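Local coordinates for uncharacterized protein (Bacteroides ovatus CL02T12C04, PDB 6PTM), which is probably an exo-acting carrageenase of glycoside hydrolase family 42, trimming carrageenan chains from their ends, at residues 287-292 with 390-395; 419-424 with 462-467; 449-454 with 497-502. One frame throughout, in Å; residues are numbered along the deposited sequence.

Contact 1 of 3, residues 287-292 with 390-395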
ATOM      1  N   GLY A 287     -15.956  -0.624  -1.838  1.00 13.54           N
ATOM      2  CA  GLY A 287     -15.849  -1.975  -2.374  1.00 13.03           C
ATOM      3  C   GLY A 287     -15.997  -3.051  -1.321  1.00 14.08           C
ATOM      4  O   GLY A 287     -16.393  -2.756  -0.139  1.00 12.94           O
ATOM      5  N   TYR A 288     -15.780  -4.277  -1.794  1.00 13.24           N
ATOM      6  CA  TYR A 288     -15.857  -5.537  -1.031  1.00 14.65           C
ATOM      7  C   TYR A 288     -14.438  -6.082  -0.861  1.00 14.59           C
ATOM      8  O   TYR A 288     -13.737  -6.422  -1.850  1.00 13.17           O
ATOM      9  CB  TYR A 288     -16.757  -6.540  -1.755  1.00 14.77           C
ATOM     10  CG  TYR A 288     -18.194  -6.127  -1.914  1.00 15.60           C
ATOM     11  CD1 TYR A 288     -18.566  -5.212  -2.896  1.00 16.64           C
ATOM     12  CD2 TYR A 288     -19.196  -6.716  -1.157  1.00 15.58           C
ATOM     13  CE1 TYR A 288     -19.890  -4.846  -3.075  1.00 16.34           C
ATOM     14  CE2 TYR A 288     -20.530  -6.364  -1.327  1.00 16.33           C
ATOM     15  CZ  TYR A 288     -20.874  -5.426  -2.290  1.00 16.61           C
ATOM     16  OH  TYR A 288     -22.167  -5.073  -2.517  1.00 15.57           O
ATOM     17  N   MET A 289     -14.015  -6.154   0.394  1.00 15.12           N
ATOM     18  CA  MET A 289     -12.644  -6.575   0.772  1.00 15.99           C
ATOM     19  C   MET A 289     -12.659  -8.089   0.977  1.00 15.01           C
ATOM     20  O   MET A 289     -13.315  -8.546   1.936  1.00 15.71           O
ATOM     21  CB  MET A 289     -12.260  -5.830   2.049  1.00 18.08           C
ATOM     22  CG  MET A 289     -10.776  -5.661   2.241  1.00 21.54           C
ATOM     23  SD  MET A 289     -10.000  -7.162   2.771  1.00 26.95           S
ATOM     24  CE  MET A 289     -10.856  -7.585   4.289  1.00 21.49           C
ATOM     25  N   LEU A 290     -12.043  -8.853   0.076  1.00 13.19           N
ATOM     26  CA  LEU A 290     -12.361 -10.295  -0.054  1.00 14.12           C
ATOM     27  C   LEU A 290     -11.592 -11.119   0.985  1.00 14.90           C
ATOM     28  O   LEU A 290     -12.073 -12.208   1.288  1.00 15.10           O
ATOM     29  CB  LEU A 290     -12.075 -10.813  -1.466  1.00 14.09           C
ATOM     30  CG  LEU A 290     -12.872 -10.148  -2.583  1.00 14.73           C
ATOM     31  CD1 LEU A 290     -12.484 -10.718  -3.938  1.00 14.85           C
ATOM     32  CD2 LEU A 290     -14.369 -10.262  -2.349  1.00 14.91           C
ATOM     33  N   CYS A 291     -10.471 -10.624   1.520  1.00 14.11           N
ATOM     34  CA  CYS A 291      -9.753 -11.307   2.613  1.00 15.08           C
ATOM     35  C   CYS A 291      -8.714 -10.359   3.229  1.00 15.56           C
ATOM     36  O   CYS A 291      -8.015  -9.641   2.471  1.00 16.12           O
ATOM     37  CB  CYS A 291      -9.045 -12.564   2.106  1.00 15.10           C
ATOM     38  SG  CYS A 291      -8.462 -13.658   3.432  1.00 15.29           S
ATOM     39  N   ASN A 292      -8.590 -10.445   4.551  1.00 15.64           N
ATOM     40  CA  ASN A 292      -7.525  -9.863   5.406  1.00 16.64           C
ATOM     41  C   ASN A 292      -6.203 -10.655   5.270  1.00 16.00           C
ATOM     42  O   ASN A 292      -6.154 -11.787   5.769  1.00 17.49           O
ATOM     43  CB  ASN A 292      -8.016  -9.926   6.855  1.00 16.98           C
ATOM     44  CG  ASN A 292      -7.104  -9.218   7.824  1.00 17.17           C
ATOM     45  OD1 ASN A 292      -7.318  -8.047   8.204  1.00 18.83           O
ATOM     46  ND2 ASN A 292      -6.087  -9.933   8.227  1.00 16.35           N
ATOM     47  N   LYS A 390     -17.291  -3.333  -6.574  1.00 16.08           N
ATOM     48  CA  LYS A 390     -15.836  -3.224  -6.761  1.00 15.62           C
ATOM     49  C   LYS A 390     -15.201  -4.080  -5.667  1.00 14.76           C
ATOM     50  O   LYS A 390     -15.629  -3.970  -4.514  1.00 14.97           O
ATOM     51  CB  LYS A 390     -15.440  -1.753  -6.762  1.00 16.33           C
ATOM     52  CG  LYS A 390     -16.119  -0.868  -7.798  1.00 18.87           C
ATOM     53  CD  LYS A 390     -15.153   0.253  -8.142  1.00 22.72           C
ATOM     54  CE  LYS A 390     -15.695   1.562  -8.669  1.00 25.01           C
ATOM     55  NZ  LYS A 390     -17.135   1.589  -8.921  1.00 23.60           N
ATOM     56  N   THR A 391     -14.254  -4.931  -6.035  1.00 13.14           N
ATOM     57  CA  THR A 391     -13.575  -5.810  -5.076  1.00 12.60           C
ATOM     58  C   THR A 391     -12.120  -5.388  -4.947  1.00 12.25           C
ATOM     59  O   THR A 391     -11.529  -4.852  -5.911  1.00 11.65           O
ATOM     60  CB  THR A 391     -13.734  -7.286  -5.446  1.00 13.46           C
ATOM     61  OG1 THR A 391     -13.011  -7.557  -6.652  1.00 14.33           O
ATOM     62  CG2 THR A 391     -15.192  -7.666  -5.595  1.00 13.85           C
ATOM     63  N   HIS A 392     -11.570  -5.748  -3.801  1.00 12.21           N
ATOM     64  CA  HIS A 392     -10.134  -5.676  -3.510  1.00 12.77           C
ATOM     65  C   HIS A 392      -9.810  -6.664  -2.414  1.00 12.90           C
ATOM     66  O   HIS A 392     -10.717  -7.231  -1.791  1.00 13.13           O
ATOM     67  CB  HIS A 392      -9.737  -4.231  -3.146  1.00 12.63           C
ATOM     68  CG  HIS A 392     -10.601  -3.615  -2.107  1.00 12.75           C
ATOM     69  ND1 HIS A 392     -10.219  -3.540  -0.779  1.00 13.14           N
ATOM     70  CD2 HIS A 392     -11.801  -3.009  -2.206  1.00 13.62           C
ATOM     71  CE1 HIS A 392     -11.164  -2.930  -0.097  1.00 15.70           C
ATOM     72  NE2 HIS A 392     -12.160  -2.576  -0.961  1.00 13.34           N
ATOM     73  N   ILE A 393      -8.519  -6.787  -2.165  1.00 13.88           N
ATOM     74  CA  ILE A 393      -7.941  -7.755  -1.210  1.00 13.96           C
ATOM     75  C   ILE A 393      -6.920  -7.006  -0.346  1.00 14.88           C
ATOM     76  O   ILE A 393      -6.120  -6.207  -0.909  1.00 13.70           O
ATOM     77  CB  ILE A 393      -7.336  -8.924  -2.013  1.00 14.30           C
ATOM     78  CG1 ILE A 393      -8.357  -9.547  -2.973  1.00 15.56           C
ATOM     79  CG2 ILE A 393      -6.718  -9.970  -1.104  1.00 14.95           C
ATOM     80  CD1 ILE A 393      -7.693 -10.359  -4.101  1.00 16.33           C
ATOM     81  N   LYS A 394      -6.920  -7.256   0.966  1.00 15.35           N
ATOM     82  CA  LYS A 394      -5.923  -6.616   1.867  1.00 15.34           C
ATOM     83  C   LYS A 394      -4.597  -7.382   1.735  1.00 15.41           C
ATOM     84  O   LYS A 394      -4.216  -8.164   2.633  1.00 13.91           O
ATOM     85  CB  LYS A 394      -6.441  -6.538   3.294  1.00 16.11           C
ATOM     86  CG  LYS A 394      -5.468  -5.852   4.248  1.00 16.39           C
ATOM     87  CD  LYS A 394      -5.832  -5.985   5.680  1.00 17.20           C
ATOM     88  CE  LYS A 394      -7.154  -5.302   6.010  1.00 19.30           C
ATOM     89  NZ  LYS A 394      -7.443  -5.340   7.470  1.00 17.83           N
ATOM     90  N   ILE A 395      -3.936  -7.185   0.601  1.00 14.78           N
ATOM     91  CA  ILE A 395      -2.686  -7.912   0.255  1.00 14.58           C
ATOM     92  C   ILE A 395      -1.530  -7.268   1.012  1.00 12.99           C
ATOM     93  O   ILE A 395      -1.427  -6.037   0.986  1.00 12.25           O
ATOM     94  CB  ILE A 395      -2.428  -7.881  -1.255  1.00 14.48           C
ATOM     95  CG1 ILE A 395      -3.508  -8.644  -2.026  1.00 16.30           C
ATOM     96  CG2 ILE A 395      -1.035  -8.397  -1.543  1.00 15.35           C
ATOM     97  CD1 ILE A 395      -3.507  -8.290  -3.493  1.00 15.41           C
TER
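M289 pairs with H392 and N292 with K394, so between these two bridges strand 288-292 spends one residue more than strand 391-394. This is a beta bulge in a parallel pair, and the psi of -23° at L290 marks where the chain leaves the extended range. Backbone bonds continue across the irregularity: L290 N reaches H392 O at 2.8 Å and K394 N reaches C291 O at 3.0 Å. Ahead of it the ladder is regular, Y288 N donating to K390 O (2.7 Å).

M289, H392, N292 and K394 share one face of the sheet. M289 crosses the imidazole at about a right angle, CG lying 3.6 Å from H392 CE1. The bend at chi2 (-76°) carries its sulfur toward the lysine, SD stopping 3.7 Å from K394 CB. H392 turns one ring face to Y288 O, and its NE2 is hydrogen-bonded to L286 O. N292 and K394 run side by side in the same direction; K394 NZ donates to N292 OD1 at 2.8 Å, tilted 31° from the amide carbonyl plane, and also forms a salt bridge with E470. The connection between the strands runs through several helices, the last of which, 358-385, packs on L290 and I393: an elaborated beta-alpha-beta crossover, consistent with the (beta/alpha)8 barrel of GH42 enzymes, whose active-site pocket opens at the C-terminal strand ends.

Contact 2 of 3, residues 419-424 with 462-467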
ATOM      1  N   GLU A 419     -11.117  -4.256  -8.930  1.00 15.51           N
ATOM      2  CA  GLU A 419     -11.617  -2.924  -9.360  1.00 16.71           C
ATOM      3  C   GLU A 419     -10.896  -1.820  -8.568  1.00 14.90           C
ATOM      4  O   GLU A 419     -10.766  -0.730  -9.092  1.00 14.46           O
ATOM      5  CB  GLU A 419     -13.140  -2.852  -9.271  1.00 18.05           C
ATOM      6  CG  GLU A 419     -13.842  -3.822 -10.198  1.00 20.47           C
ATOM      7  CD  GLU A 419     -13.740  -5.304  -9.866  1.00 24.78           C
ATOM      8  OE1 GLU A 419     -13.608  -5.668  -8.682  1.00 18.01           O
ATOM      9  OE2 GLU A 419     -13.796  -6.089 -10.809  1.00 32.75           O
ATOM     10  N   ILE A 420     -10.551  -2.102  -7.308  1.00 13.49           N
ATOM     11  CA  ILE A 420      -9.821  -1.165  -6.402  1.00 13.59           C
ATOM     12  C   ILE A 420      -8.499  -1.850  -6.012  1.00 13.35           C
ATOM     13  O   ILE A 420      -8.542  -3.038  -5.767  1.00 14.12           O
ATOM     14  CB  ILE A 420     -10.687  -0.818  -5.169  1.00 13.28           C
ATOM     15  CG1 ILE A 420     -11.913   0.036  -5.509  1.00 13.33           C
ATOM     16  CG2 ILE A 420      -9.858  -0.191  -4.063  1.00 12.91           C
ATOM     17  CD1 ILE A 420     -12.911   0.154  -4.392  1.00 13.28           C
ATOM     18  N   ILE A 421      -7.380  -1.127  -6.005  1.00 14.43           N
ATOM     19  CA  ILE A 421      -6.067  -1.697  -5.596  1.00 13.47           C
ATOM     20  C   ILE A 421      -6.069  -1.776  -4.076  1.00 14.84           C
ATOM     21  O   ILE A 421      -5.958  -0.738  -3.428  1.00 16.19           O
ATOM     22  CB  ILE A 421      -4.893  -0.886  -6.151  1.00 13.39           C
ATOM     23  CG1 ILE A 421      -4.979  -0.773  -7.670  1.00 13.77           C
ATOM     24  CG2 ILE A 421      -3.585  -1.503  -5.721  1.00 13.31           C
ATOM     25  CD1 ILE A 421      -3.998   0.204  -8.247  1.00 14.63           C
ATOM     26  N   GLY A 422      -6.247  -2.977  -3.541  1.00 14.48           N
ATOM     27  CA  GLY A 422      -6.181  -3.222  -2.095  1.00 14.32           C
ATOM     28  C   GLY A 422      -4.770  -3.548  -1.669  1.00 14.91           C
ATOM     29  O   GLY A 422      -4.010  -4.161  -2.487  1.00 15.54           O
ATOM     30  N   ASN A 423      -4.447  -3.171  -0.429  1.00 14.64           N
ATOM     31  CA  ASN A 423      -3.207  -3.568   0.279  1.00 15.19           C
ATOM     32  C   ASN A 423      -3.293  -3.094   1.730  1.00 14.32           C
ATOM     33  O   ASN A 423      -4.189  -2.346   2.046  1.00 13.44           O
ATOM     34  CB  ASN A 423      -1.950  -2.977  -0.359  1.00 15.84           C
ATOM     35  CG  ASN A 423      -1.984  -1.469  -0.451  1.00 18.10           C
ATOM     36  OD1 ASN A 423      -1.644  -0.780   0.512  1.00 24.74           O
ATOM     37  ND2 ASN A 423      -2.396  -0.928  -1.570  1.00 14.99           N
ATOM     38  N   ASP A 424      -2.323  -3.488   2.547  1.00 15.13           N
ATOM     39  CA  ASP A 424      -2.085  -2.913   3.905  1.00 16.33           C
ATOM     40  C   ASP A 424      -0.581  -2.661   4.009  1.00 16.26           C
ATOM     41  O   ASP A 424       0.077  -3.220   4.890  1.00 17.54           O
ATOM     42  CB  ASP A 424      -2.744  -3.750   4.997  1.00 16.26           C
ATOM     43  CG  ASP A 424      -2.061  -5.056   5.331  1.00 17.40           C
ATOM     44  OD1 ASP A 424      -1.455  -5.648   4.435  1.00 16.38           O
ATOM     45  OD2 ASP A 424      -2.160  -5.472   6.499  1.00 18.64           O
ATOM     46  N   PRO A 462      -3.137   1.347 -13.875  1.00 16.99           N
ATOM     47  CA  PRO A 462      -2.992   2.784 -13.619  1.00 17.82           C
ATOM     48  C   PRO A 462      -4.295   3.531 -13.298  1.00 17.76           C
ATOM     49  O   PRO A 462      -4.177   4.647 -12.758  1.00 18.69           O
ATOM     50  CB  PRO A 462      -2.345   3.331 -14.910  1.00 17.90           C
ATOM     51  CG  PRO A 462      -2.709   2.320 -15.952  1.00 18.73           C
ATOM     52  CD  PRO A 462      -2.813   0.975 -15.257  1.00 17.27           C
ATOM     53  N   ASP A 463      -5.478   2.951 -13.562  1.00 16.82           N
ATOM     54  CA  ASP A 463      -6.746   3.734 -13.604  1.00 18.33           C
ATOM     55  C   ASP A 463      -7.722   3.315 -12.498  1.00 15.70           C
ATOM     56  O   ASP A 463      -8.960   3.359 -12.715  1.00 16.43           O
ATOM     57  CB  ASP A 463      -7.380   3.630 -15.002  1.00 21.59           C
ATOM     58  CG  ASP A 463      -6.465   4.207 -16.079  1.00 25.10           C
ATOM     59  OD1 ASP A 463      -5.614   5.068 -15.746  1.00 26.23           O
ATOM     60  OD2 ASP A 463      -6.572   3.763 -17.231  1.00 30.58           O
ATOM     61  N   LYS A 464      -7.195   3.006 -11.334  1.00 13.32           N
ATOM     62  CA  LYS A 464      -7.948   2.500 -10.166  1.00 12.56           C
ATOM     63  C   LYS A 464      -7.585   3.277  -8.911  1.00 13.94           C
ATOM     64  O   LYS A 464      -6.434   3.708  -8.746  1.00 14.32           O
ATOM     65  CB  LYS A 464      -7.672   1.015  -9.914  1.00 12.38           C
ATOM     66  CG  LYS A 464      -8.158   0.102 -11.019  1.00 12.10           C
ATOM     67  CD  LYS A 464      -7.693  -1.342 -10.821  1.00 11.88           C
ATOM     68  CE  LYS A 464      -8.056  -2.221 -11.988  1.00 11.50           C
ATOM     69  NZ  LYS A 464      -7.462  -3.555 -11.820  1.00 11.46           N
ATOM     70  N   VAL A 465      -8.598   3.494  -8.088  1.00 14.35           N
ATOM     71  CA  VAL A 465      -8.437   3.949  -6.695  1.00 13.69           C
ATOM     72  C   VAL A 465      -7.568   2.916  -5.974  1.00 13.88           C
ATOM     73  O   VAL A 465      -7.720   1.712  -6.178  1.00 15.39           O
ATOM     74  CB  VAL A 465      -9.823   4.151  -6.080  1.00 14.05           C
ATOM     75  CG1 VAL A 465      -9.861   4.122  -4.556  1.00 14.93           C
ATOM     76  CG2 VAL A 465     -10.417   5.438  -6.622  1.00 15.11           C
ATOM     77  N   MET A 466      -6.696   3.400  -5.114  1.00 13.42           N
ATOM     78  CA  MET A 466      -5.918   2.539  -4.216  1.00 13.20           C
ATOM     79  C   MET A 466      -6.380   2.752  -2.768  1.00 12.05           C
ATOM     80  O   MET A 466      -6.338   3.888  -2.254  1.00 10.84           O
ATOM     81  CB  MET A 466      -4.419   2.798  -4.359  1.00 13.87           C
ATOM     82  CG  MET A 466      -3.612   1.854  -3.475  1.00 15.46           C
ATOM     83  SD  MET A 466      -1.869   2.369  -3.340  1.00 17.63           S
ATOM     84  CE  MET A 466      -1.331   1.990  -5.009  1.00 17.54           C
ATOM     85  N   PHE A 467      -6.738   1.654  -2.104  1.00 12.50           N
ATOM     86  CA  PHE A 467      -7.329   1.661  -0.746  1.00 12.96           C
ATOM     87  C   PHE A 467      -6.471   0.799   0.172  1.00 12.99           C
ATOM     88  O   PHE A 467      -6.481  -0.418   0.015  1.00 12.45           O
ATOM     89  CB  PHE A 467      -8.775   1.169  -0.798  1.00 13.60           C
ATOM     90  CG  PHE A 467      -9.543   1.332   0.491  1.00 13.72           C
ATOM     91  CD1 PHE A 467      -9.072   2.099   1.546  1.00 13.86           C
ATOM     92  CD2 PHE A 467     -10.768   0.707   0.638  1.00 14.76           C
ATOM     93  CE1 PHE A 467      -9.809   2.233   2.713  1.00 15.27           C
ATOM     94  CE2 PHE A 467     -11.516   0.871   1.789  1.00 15.26           C
ATOM     95  CZ  PHE A 467     -11.021   1.605   2.838  1.00 15.71           C
TER
HETATM   96  O   HOH W   1     -11.103   2.084  -8.414  1.00 12.31           O
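I421 and M466 cross obliquely on one face of a short parallel pair, while I420 and F467 lie side by side, pointing the same way. The first pair meets through I421 CB and M466 CG, 4.0 Å apart, and faces helix 448-460, where I421 touches M457 and M466 touches Y454. In the second pair I420 CG2 rests 3.7 Å from F467 CB. The ring of F467 leads away from 419-424 to meet F226 edge-to-face and H392 at about 55° between planes.

N423 comes across M466 at about a right angle, its ND2 3.6 Å from M466 CG. A chi1 of 57° sets the amide carbon between the backbone N and the carbonyl carbon, swinging the group toward the methionine; OD1 meanwhile holds Y454 OH and A425 N. K464 leaves at about a right angle to I421. Its extended chain runs alongside the carbonyl of E419, CG 3.3 Å from E419 O, and brings NZ to the carbonyls of T415, R416 and S418 at the end of helix 411-417, where the helix dipole would probably favour its charge.

In the backbone ladder, I421 N donates to V465 O (2.9 Å) and I421 O accepts from F467 N (2.8 Å), the latter nearly straight at 167°. The N423 N to F467 O bond is weak, though N423 also bonds to the backbone of T469; at the other end a water takes the place of the next direct bond, donating to E419 O and accepting from V465 N. Strand, helix 448-460 and strand thus form a beta-alpha-beta unit, with I421 and M466 under the helix and F467 turned to the inner side, consistent with a (beta/alpha)8 barrel.

Contact 3 of 3, residues 449-454 with 497-502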
ATOM      1  N   GLU A 449       7.708  -0.717   0.235  1.00 14.37           N
ATOM      2  CA  GLU A 449       6.291  -1.035  -0.087  1.00 14.29           C
ATOM      3  C   GLU A 449       5.571   0.190  -0.690  1.00 14.94           C
ATOM      4  O   GLU A 449       4.942   0.037  -1.779  1.00 13.95           O
ATOM      5  CB  GLU A 449       5.605  -1.597   1.143  1.00 16.12           C
ATOM      6  CG  GLU A 449       6.199  -2.919   1.559  1.00 16.81           C
ATOM      7  CD  GLU A 449       5.541  -3.510   2.787  1.00 19.08           C
ATOM      8  OE1 GLU A 449       4.300  -3.340   2.956  1.00 20.06           O
ATOM      9  OE2 GLU A 449       6.283  -4.100   3.568  1.00 18.03           O
ATOM     10  N   ILE A 450       5.617   1.368  -0.049  1.00 14.71           N
ATOM     11  CA  ILE A 450       4.841   2.555  -0.531  1.00 14.39           C
ATOM     12  C   ILE A 450       5.467   3.185  -1.790  1.00 14.79           C
ATOM     13  O   ILE A 450       4.769   3.986  -2.438  1.00 14.63           O
ATOM     14  CB  ILE A 450       4.644   3.593   0.578  1.00 14.58           C
ATOM     15  CG1 ILE A 450       5.955   4.135   1.149  1.00 14.36           C
ATOM     16  CG2 ILE A 450       3.734   3.044   1.673  1.00 14.64           C
ATOM     17  CD1 ILE A 450       5.734   5.325   2.078  1.00 14.73           C
ATOM     18  N   CYS A 451       6.738   2.917  -2.107  1.00 13.71           N
ATOM     19  CA  CYS A 451       7.367   3.383  -3.365  1.00 14.46           C
ATOM     20  C   CYS A 451       7.344   2.251  -4.410  1.00 14.22           C
ATOM     21  O   CYS A 451       6.558   2.313  -5.356  1.00 12.73           O
ATOM     22  CB  CYS A 451       8.765   3.924  -3.131  1.00 15.08           C
ATOM     23  SG  CYS A 451       8.763   5.465  -2.171  1.00 15.00           S
ATOM     24  N   MET A 452       8.108   1.192  -4.205  1.00 14.85           N
ATOM     25  CA  MET A 452       8.330   0.168  -5.260  1.00 14.11           C
ATOM     26  C   MET A 452       7.097  -0.715  -5.436  1.00 12.80           C
ATOM     27  O   MET A 452       6.706  -0.867  -6.575  1.00 11.36           O
ATOM     28  CB  MET A 452       9.542  -0.713  -4.988  1.00 14.26           C
ATOM     29  CG  MET A 452       9.919  -1.472  -6.217  1.00 14.59           C
ATOM     30  SD  MET A 452      11.462  -2.388  -6.001  1.00 15.94           S
ATOM     31  CE  MET A 452      10.919  -3.756  -4.978  1.00 14.08           C
ATOM     32  N   ALA A 453       6.469  -1.239  -4.383  1.00 12.02           N
ATOM     33  CA  ALA A 453       5.264  -2.100  -4.558  1.00 12.06           C
ATOM     34  C   ALA A 453       4.083  -1.281  -5.140  1.00 12.16           C
ATOM     35  O   ALA A 453       3.383  -1.791  -6.031  1.00 12.36           O
ATOM     36  CB  ALA A 453       4.892  -2.777  -3.267  1.00 11.51           C
ATOM     37  N   TYR A 454       3.842  -0.059  -4.647  1.00 11.39           N
ATOM     38  CA  TYR A 454       2.816   0.872  -5.199  1.00 12.26           C
ATOM     39  C   TYR A 454       3.087   1.070  -6.703  1.00 12.89           C
ATOM     40  O   TYR A 454       2.138   1.022  -7.535  1.00 11.90           O
ATOM     41  CB  TYR A 454       2.775   2.140  -4.326  1.00 11.91           C
ATOM     42  CG  TYR A 454       1.962   1.978  -3.056  1.00 12.72           C
ATOM     43  CD1 TYR A 454       1.599   0.721  -2.568  1.00 12.91           C
ATOM     44  CD2 TYR A 454       1.549   3.080  -2.331  1.00 14.21           C
ATOM     45  CE1 TYR A 454       0.848   0.583  -1.415  1.00 14.04           C
ATOM     46  CE2 TYR A 454       0.803   2.954  -1.169  1.00 14.02           C
ATOM     47  CZ  TYR A 454       0.428   1.708  -0.724  1.00 14.09           C
ATOM     48  OH  TYR A 454      -0.345   1.608   0.396  1.00 14.53           O
ATOM     49  N   THR A 497       0.849   8.823  -1.212  1.00 12.08           N
ATOM     50  CA  THR A 497      -0.178   9.432  -2.082  1.00 13.06           C
ATOM     51  C   THR A 497       0.436   9.788  -3.440  1.00 12.87           C
ATOM     52  O   THR A 497      -0.210   9.516  -4.469  1.00 12.73           O
ATOM     53  CB  THR A 497      -0.871  10.622  -1.408  1.00 12.43           C
ATOM     54  OG1 THR A 497      -1.400  10.144  -0.172  1.00 11.87           O
ATOM     55  CG2 THR A 497      -1.955  11.134  -2.326  1.00 12.89           C
ATOM     56  N   ILE A 498       1.656  10.316  -3.458  1.00 12.88           N
ATOM     57  CA  ILE A 498       2.367  10.570  -4.739  1.00 13.98           C
ATOM     58  C   ILE A 498       2.435   9.264  -5.563  1.00 13.56           C
ATOM     59  O   ILE A 498       2.299   9.333  -6.804  1.00 13.69           O
ATOM     60  CB  ILE A 498       3.739  11.206  -4.495  1.00 14.58           C
ATOM     61  CG1 ILE A 498       3.592  12.643  -3.964  1.00 15.92           C
ATOM     62  CG2 ILE A 498       4.609  11.109  -5.749  1.00 13.70           C
ATOM     63  CD1 ILE A 498       2.991  13.632  -4.925  1.00 16.00           C
ATOM     64  N   HIS A 499       2.606   8.110  -4.913  1.00 14.02           N
ATOM     65  CA  HIS A 499       2.780   6.803  -5.586  1.00 13.22           C
ATOM     66  C   HIS A 499       1.431   6.095  -5.816  1.00 13.87           C
ATOM     67  O   HIS A 499       1.463   4.916  -6.225  1.00 15.04           O
ATOM     68  CB  HIS A 499       3.794   5.991  -4.803  1.00 14.27           C
ATOM     69  CG  HIS A 499       5.215   6.480  -4.939  1.00 14.47           C
ATOM     70  ND1 HIS A 499       6.135   5.835  -5.757  1.00 13.79           N
ATOM     71  CD2 HIS A 499       5.860   7.540  -4.391  1.00 15.33           C
ATOM     72  CE1 HIS A 499       7.298   6.452  -5.685  1.00 15.05           C
ATOM     73  NE2 HIS A 499       7.158   7.524  -4.831  1.00 14.40           N
ATOM     74  N   GLY A 500       0.296   6.729  -5.511  1.00 13.27           N
ATOM     75  CA  GLY A 500      -1.023   6.215  -5.930  1.00 13.50           C
ATOM     76  C   GLY A 500      -2.052   6.078  -4.819  1.00 13.33           C
ATOM     77  O   GLY A 500      -3.213   5.869  -5.137  1.00 14.41           O
ATOM     78  N   LEU A 501      -1.654   6.154  -3.561  1.00 13.08           N
ATOM     79  CA  LEU A 501      -2.618   5.952  -2.455  1.00 13.65           C
ATOM     80  C   LEU A 501      -3.756   6.979  -2.521  1.00 13.37           C
ATOM     81  O   LEU A 501      -3.492   8.208  -2.564  1.00 11.57           O
ATOM     82  CB  LEU A 501      -1.876   6.062  -1.133  1.00 13.95           C
ATOM     83  CG  LEU A 501      -2.725   5.859   0.118  1.00 15.13           C
ATOM     84  CD1 LEU A 501      -3.372   4.467   0.109  1.00 15.53           C
ATOM     85  CD2 LEU A 501      -1.824   6.043   1.327  1.00 15.24           C
ATOM     86  N   THR A 502      -4.988   6.483  -2.414  1.00 13.16           N
ATOM     87  CA  THR A 502      -6.210   7.318  -2.515  1.00 13.07           C
ATOM     88  C   THR A 502      -6.915   7.395  -1.165  1.00 12.71           C
ATOM     89  O   THR A 502      -7.454   8.442  -0.845  1.00 13.60           O
ATOM     90  CB  THR A 502      -7.203   6.828  -3.577  1.00 13.37           C
ATOM     91  OG1 THR A 502      -6.542   6.223  -4.686  1.00 13.04           O
ATOM     92  CG2 THR A 502      -8.055   7.979  -4.068  1.00 14.11           C
TER
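H499 CB begins the contact 3.3 Å from I450 O and 4.0 Å from Y454 CB. A wider pi-type turn at 449-453 sends Y454 N to E449 O (3.1 Å), and I450 O, buried here, has no hydrogen-bonding partner in the model. H499 CG stays near this oxygen, and a chi1 of -72°, placing CG opposite the carbonyl carbon, lets the ring reach C451. H499 stands at the C-terminal end of helix 486-498, where G500 closes a Schellman motif; helices 448-460 and 486-498 are successive helices with strand 466-471 between them, as expected for a (beta/alpha)8 barrel, and the imidazole bridges from the end of one to the side of the other. C451 covers one ring face, its CA in a CH-pi contact and its SG in a sulfur-aromatic one, each 25° off the ring normal. ND1 lies 3.6 Å from C451 CA and is hydrogen-bonded to D455 OD1. CD2 stays 4.2 Å from I450 O. CE1 comes 3.9 Å from C451 CB. At the tip, NE2 passes 3.7 Å from C451 SG and binds E708 OE1 on strand 707-715. Y454 crosses L501 obliquely, CE2 4.1 Å from L501 CB.

How the contacts relate
Following the chain, contact 1 closes first: strand 288-292 is joined by 391-394 after 97 residues, about half of them helical and none in strands. Contact 2 opens only afterwards, so the two are in series, yet they touch, T391 N meeting E419 OE1 and I395 O meeting D424 N. Contacts 2 and 3 cross, because helix 448-460 lies inside the loop that contact 2 closes, whereas 497-502 lies beyond it, closing on 449-454 a loop that holds strand 466-471. Contact 3 joins helix 448-460 to the end of helix 486-498 and meets contact 2 through two probable hydrogen bonds, N423 OD1 with Y454 OH and M466 N with T502 OG1. Contacts 1 and 3 stay apart.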